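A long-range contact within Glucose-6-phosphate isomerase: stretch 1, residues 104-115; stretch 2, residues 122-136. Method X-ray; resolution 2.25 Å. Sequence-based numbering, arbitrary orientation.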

# COMPACT_ATOMS: atom_id res chain seq x y z
N ARG A 104 14.72 -22.20 -17.58
CA ARG A 104 15.59 -21.24 -18.26
C ARG A 104 16.43 -20.52 -17.22
O ARG A 104 16.16 -20.62 -16.01
N PRO A 105 17.48 -19.81 -17.65
CA PRO A 105 18.27 -19.01 -16.71
C PRO A 105 17.52 -17.78 -16.21
O PRO A 105 16.45 -17.41 -16.70
N VAL A 106 18.16 -17.12 -15.24
CA VAL A 106 17.63 -16.00 -14.47
C VAL A 106 18.71 -14.92 -14.45
O VAL A 106 19.66 -15.00 -13.67
N LEU A 107 18.59 -13.92 -15.33
CA LEU A 107 19.77 -13.15 -15.70
C LEU A 107 19.56 -11.64 -15.64
O LEU A 107 20.19 -10.89 -16.40
N HIS A 108 18.72 -11.16 -14.71
CA HIS A 108 18.61 -9.71 -14.54
C HIS A 108 19.93 -9.08 -14.08
O HIS A 108 20.22 -7.94 -14.46
N THR A 109 20.78 -9.81 -13.33
CA THR A 109 22.08 -9.25 -12.97
C THR A 109 22.95 -8.96 -14.19
O THR A 109 23.76 -8.02 -14.19
N ALA A 110 22.81 -9.75 -15.25
CA ALA A 110 23.64 -9.54 -16.43
C ALA A 110 23.25 -8.27 -17.19
O ALA A 110 24.06 -7.76 -17.97
N THR A 111 22.05 -7.71 -16.96
CA THR A 111 21.66 -6.48 -17.63
C THR A 111 22.43 -5.26 -17.12
O THR A 111 22.40 -4.21 -17.79
N ARG A 112 23.10 -5.36 -15.96
CA ARG A 112 23.98 -4.30 -15.49
C ARG A 112 25.41 -4.76 -15.25
O ARG A 112 26.28 -3.91 -14.98
N ALA A 113 25.70 -6.06 -15.35
CA ALA A 113 27.04 -6.56 -15.08
C ALA A 113 28.09 -5.89 -15.97
O ALA A 113 29.26 -5.79 -15.58
N TRP A 114 27.70 -5.42 -17.15
CA TRP A 114 28.66 -4.90 -18.12
C TRP A 114 29.25 -3.56 -17.72
O TRP A 114 30.20 -3.12 -18.39
N VAL A 115 28.73 -2.89 -16.69
CA VAL A 115 29.33 -1.61 -16.31
C VAL A 115 30.54 -1.77 -15.40
O VAL A 115 31.21 -0.78 -15.11
N GLU A 122 28.82 -17.78 -21.64
CA GLU A 122 27.65 -18.44 -22.25
C GLU A 122 26.43 -17.52 -22.17
O GLU A 122 26.52 -16.37 -22.64
N GLU A 123 25.29 -17.98 -21.66
CA GLU A 123 24.07 -17.17 -21.76
C GLU A 123 24.24 -15.86 -21.00
O GLU A 123 23.78 -14.81 -21.46
N ALA A 124 24.93 -15.89 -19.87
CA ALA A 124 25.11 -14.68 -19.08
C ALA A 124 25.94 -13.65 -19.83
O ALA A 124 25.64 -12.44 -19.78
N ALA A 125 26.99 -14.10 -20.53
CA ALA A 125 27.79 -13.19 -21.35
C ALA A 125 26.97 -12.62 -22.50
O ALA A 125 27.14 -11.45 -22.87
N ALA A 126 26.10 -13.43 -23.10
CA ALA A 126 25.29 -12.93 -24.22
C ALA A 126 24.34 -11.84 -23.75
O ALA A 126 24.18 -10.81 -24.41
N ILE A 127 23.71 -12.05 -22.59
CA ILE A 127 22.81 -11.03 -22.04
C ILE A 127 23.59 -9.76 -21.71
O ILE A 127 23.10 -8.64 -21.89
N ALA A 128 24.81 -9.92 -21.19
CA ALA A 128 25.58 -8.73 -20.83
C ALA A 128 25.95 -7.93 -22.07
O ALA A 128 25.83 -6.70 -22.07
N ARG A 129 26.38 -8.59 -23.15
CA ARG A 129 26.78 -7.79 -24.29
C ARG A 129 25.57 -7.23 -25.02
O ARG A 129 25.64 -6.11 -25.55
N HIS A 130 24.45 -7.94 -25.03
CA HIS A 130 23.26 -7.37 -25.66
C HIS A 130 22.73 -6.19 -24.86
O HIS A 130 22.27 -5.20 -25.45
N SER A 131 22.82 -6.25 -23.53
CA SER A 131 22.44 -5.10 -22.72
C SER A 131 23.32 -3.90 -23.04
O SER A 131 22.82 -2.77 -23.15
N LYS A 132 24.62 -4.12 -23.21
CA LYS A 132 25.50 -3.01 -23.58
C LYS A 132 25.15 -2.47 -24.95
O LYS A 132 25.10 -1.25 -25.16
N GLU A 133 24.86 -3.35 -25.91
CA GLU A 133 24.43 -2.90 -27.22
C GLU A 133 23.11 -2.13 -27.15
O GLU A 133 22.92 -1.17 -27.89
N GLU A 134 22.19 -2.56 -26.28
CA GLU A 134 20.92 -1.84 -26.13
C GLU A 134 21.14 -0.46 -25.54
O GLU A 134 20.55 0.52 -26.01
N ALA A 135 21.98 -0.37 -24.50
CA ALA A 135 22.23 0.91 -23.83
C ALA A 135 22.86 1.93 -24.78
O ALA A 135 22.50 3.11 -24.75
N LEU A 136 23.80 1.51 -25.63
CA LEU A 136 24.35 2.48 -26.56
C LEU A 136 23.32 2.88 -27.61
O LEU A 136 23.31 4.03 -28.07

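No hydrogen bond joins the first stretch to the helix at 122-136; the contact is made by packing, with 558 Å² of surface buried, both sides summed. Pro105 opens the contact lightly, its CG 4.5 Å from Glu123 CB. Leu107, with chi1 m and chi2 t, points toward the helix and spreads across one turn of it: CD2 lies 3.6 Å from Ala124 CB, and CD1 lies 3.9 Å from CG1 of Ile127, itself m, m. The closest backbone approach comes where two alanines, Ala110 and Ala128, meet. Ala110 CB sits 3.5 Å from Ile127 CG2, while Ala110 O meets Ala128 CA at 3.4 Å in a CA-H...O contact, the two CA atoms only 4.9 Å apart.

Thr111 (p) points away overall, and its OG1 donates to His108 O at 2.6 Å. Its CA nevertheless lies 3.3 Å from Ser131 OG. Ser131 OG, on an m rotamer, donates to Ile127 O at 2.8 Å, so its hydroxyl is bonded within its own helix while packing against Thr111.

Trp114 (p, chi2 -89°) has the most area covered by the other stretch, 114 Å². Lys132, extended with every chi t, lays its aliphatic chain over one indole face, CB 4.1 Å from the five-membered ring centroid; farther along, Trp114 CZ2 reaches Ala135 CB at 3.6 Å. Trp114 NE1 donates weakly to Thr111 O at 3.3 Å, within the first stretch.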

# COMPACT_ATOMS: atom_id res chain seq x y z
CB ARG A 104 14.77 -20.24 -19.09
CG ARG A 104 13.71 -19.49 -18.35
CD ARG A 104 12.60 -19.15 -19.32
NE ARG A 104 11.82 -18.00 -18.90
CZ ARG A 104 10.68 -17.61 -19.48
NH1 ARG A 104 10.19 -18.29 -20.51
NH2 ARG A 104 10.03 -16.55 -19.01
CB PRO A 105 19.50 -18.60 -17.53
CG PRO A 105 19.11 -18.80 -18.95
CD PRO A 105 18.14 -19.93 -18.96
CB VAL A 106 17.24 -16.45 -13.06
CG1 VAL A 106 16.80 -15.30 -12.18
CG2 VAL A 106 16.17 -17.54 -13.14
CB LEU A 107 20.25 -13.58 -17.09
CG LEU A 107 21.13 -14.84 -17.03
CD1 LEU A 107 21.31 -15.44 -18.42
CD2 LEU A 107 22.47 -14.47 -16.41
CB HIS A 108 17.47 -9.37 -13.58
CG HIS A 108 17.51 -10.14 -12.29
ND1 HIS A 108 17.10 -11.45 -12.19
CD2 HIS A 108 17.91 -9.78 -11.05
CE1 HIS A 108 17.25 -11.87 -10.95
NE2 HIS A 108 17.75 -10.87 -10.24
CB THR A 109 22.85 -10.17 -12.00
OG1 THR A 109 23.00 -11.47 -12.55
CG2 THR A 109 22.14 -10.26 -10.65
CB ALA A 110 23.57 -10.77 -17.34
CB THR A 111 20.16 -6.21 -17.51
OG1 THR A 111 19.82 -5.97 -16.14
CG2 THR A 111 19.37 -7.38 -18.03
CB ARG A 112 23.43 -3.67 -14.19
CG ARG A 112 23.30 -4.61 -12.97
CD ARG A 112 21.89 -5.24 -12.88
NE ARG A 112 21.62 -5.82 -11.56
CZ ARG A 112 20.41 -6.07 -11.07
NH1 ARG A 112 19.30 -5.82 -11.78
NH2 ARG A 112 20.30 -6.61 -9.86
CB ALA A 113 27.08 -8.09 -15.25
CB TRP A 114 28.03 -4.78 -19.50
CG TRP A 114 26.91 -3.78 -19.55
CD1 TRP A 114 25.58 -4.02 -19.31
CD2 TRP A 114 27.01 -2.38 -19.88
NE1 TRP A 114 24.86 -2.86 -19.44
CE2 TRP A 114 25.70 -1.84 -19.81
CE3 TRP A 114 28.07 -1.54 -20.23
CZ2 TRP A 114 25.44 -0.49 -20.07
CZ3 TRP A 114 27.80 -0.19 -20.49
CH2 TRP A 114 26.50 0.31 -20.41
CB VAL A 115 28.35 -0.65 -15.60
CG1 VAL A 115 27.11 -0.48 -16.42
CG2 VAL A 115 28.05 -1.13 -14.20
CB GLU A 122 27.54 -19.77 -21.58
CG GLU A 122 28.82 -20.51 -21.79
CD GLU A 122 28.70 -21.94 -21.42
OE1 GLU A 122 27.61 -22.30 -20.94
OE2 GLU A 122 29.68 -22.70 -21.60
CB GLU A 123 22.86 -17.94 -21.23
CG GLU A 123 22.30 -18.97 -22.18
CD GLU A 123 22.38 -20.37 -21.61
OE1 GLU A 123 23.30 -20.61 -20.79
OE2 GLU A 123 21.53 -21.22 -21.97
CB ALA A 124 25.76 -15.01 -17.73
CB ALA A 125 29.02 -13.91 -21.89
CB ALA A 126 24.53 -14.08 -24.88
CB ILE A 127 22.07 -11.57 -20.80
CG1 ILE A 127 21.12 -12.71 -21.17
CG2 ILE A 127 21.35 -10.42 -20.06
CD1 ILE A 127 19.82 -12.28 -21.84
CB ALA A 128 26.83 -9.12 -20.04
CB ARG A 129 27.67 -8.55 -25.27
CG ARG A 129 28.52 -7.53 -26.01
CD ARG A 129 29.05 -7.92 -27.37
NE ARG A 129 29.30 -9.35 -27.49
CZ ARG A 129 28.55 -10.16 -28.22
NH1 ARG A 129 28.86 -11.44 -28.29
NH2 ARG A 129 27.50 -9.69 -28.87
CB HIS A 130 22.21 -8.44 -25.85
CG HIS A 130 22.58 -9.46 -26.88
ND1 HIS A 130 22.34 -10.80 -26.73
CD2 HIS A 130 23.23 -9.32 -28.06
CE1 HIS A 130 22.81 -11.45 -27.78
NE2 HIS A 130 23.35 -10.57 -28.60
CB SER A 131 22.54 -5.45 -21.23
OG SER A 131 21.65 -6.50 -20.89
CB LYS A 132 26.96 -3.46 -23.53
CG LYS A 132 27.92 -2.34 -23.87
CD LYS A 132 29.35 -2.68 -23.51
CE LYS A 132 30.21 -1.42 -23.57
NZ LYS A 132 31.68 -1.68 -23.35
CB GLU A 133 24.30 -4.08 -28.18
CG GLU A 133 25.59 -4.83 -28.44
CD GLU A 133 25.35 -6.15 -29.14
OE1 GLU A 133 26.24 -7.03 -29.08
OE2 GLU A 133 24.27 -6.31 -29.75
CB GLU A 134 19.95 -2.64 -25.25
CG GLU A 134 19.38 -3.89 -25.91
CD GLU A 134 18.65 -3.60 -27.22
OE1 GLU A 134 17.70 -2.79 -27.20
OE2 GLU A 134 19.02 -4.19 -28.26
CB ALA A 135 23.13 0.68 -22.62
CB LEU A 136 25.63 1.95 -27.22
CG LEU A 136 26.66 1.42 -26.21
CD1 LEU A 136 27.49 0.30 -26.82
CD2 LEU A 136 27.55 2.54 -25.63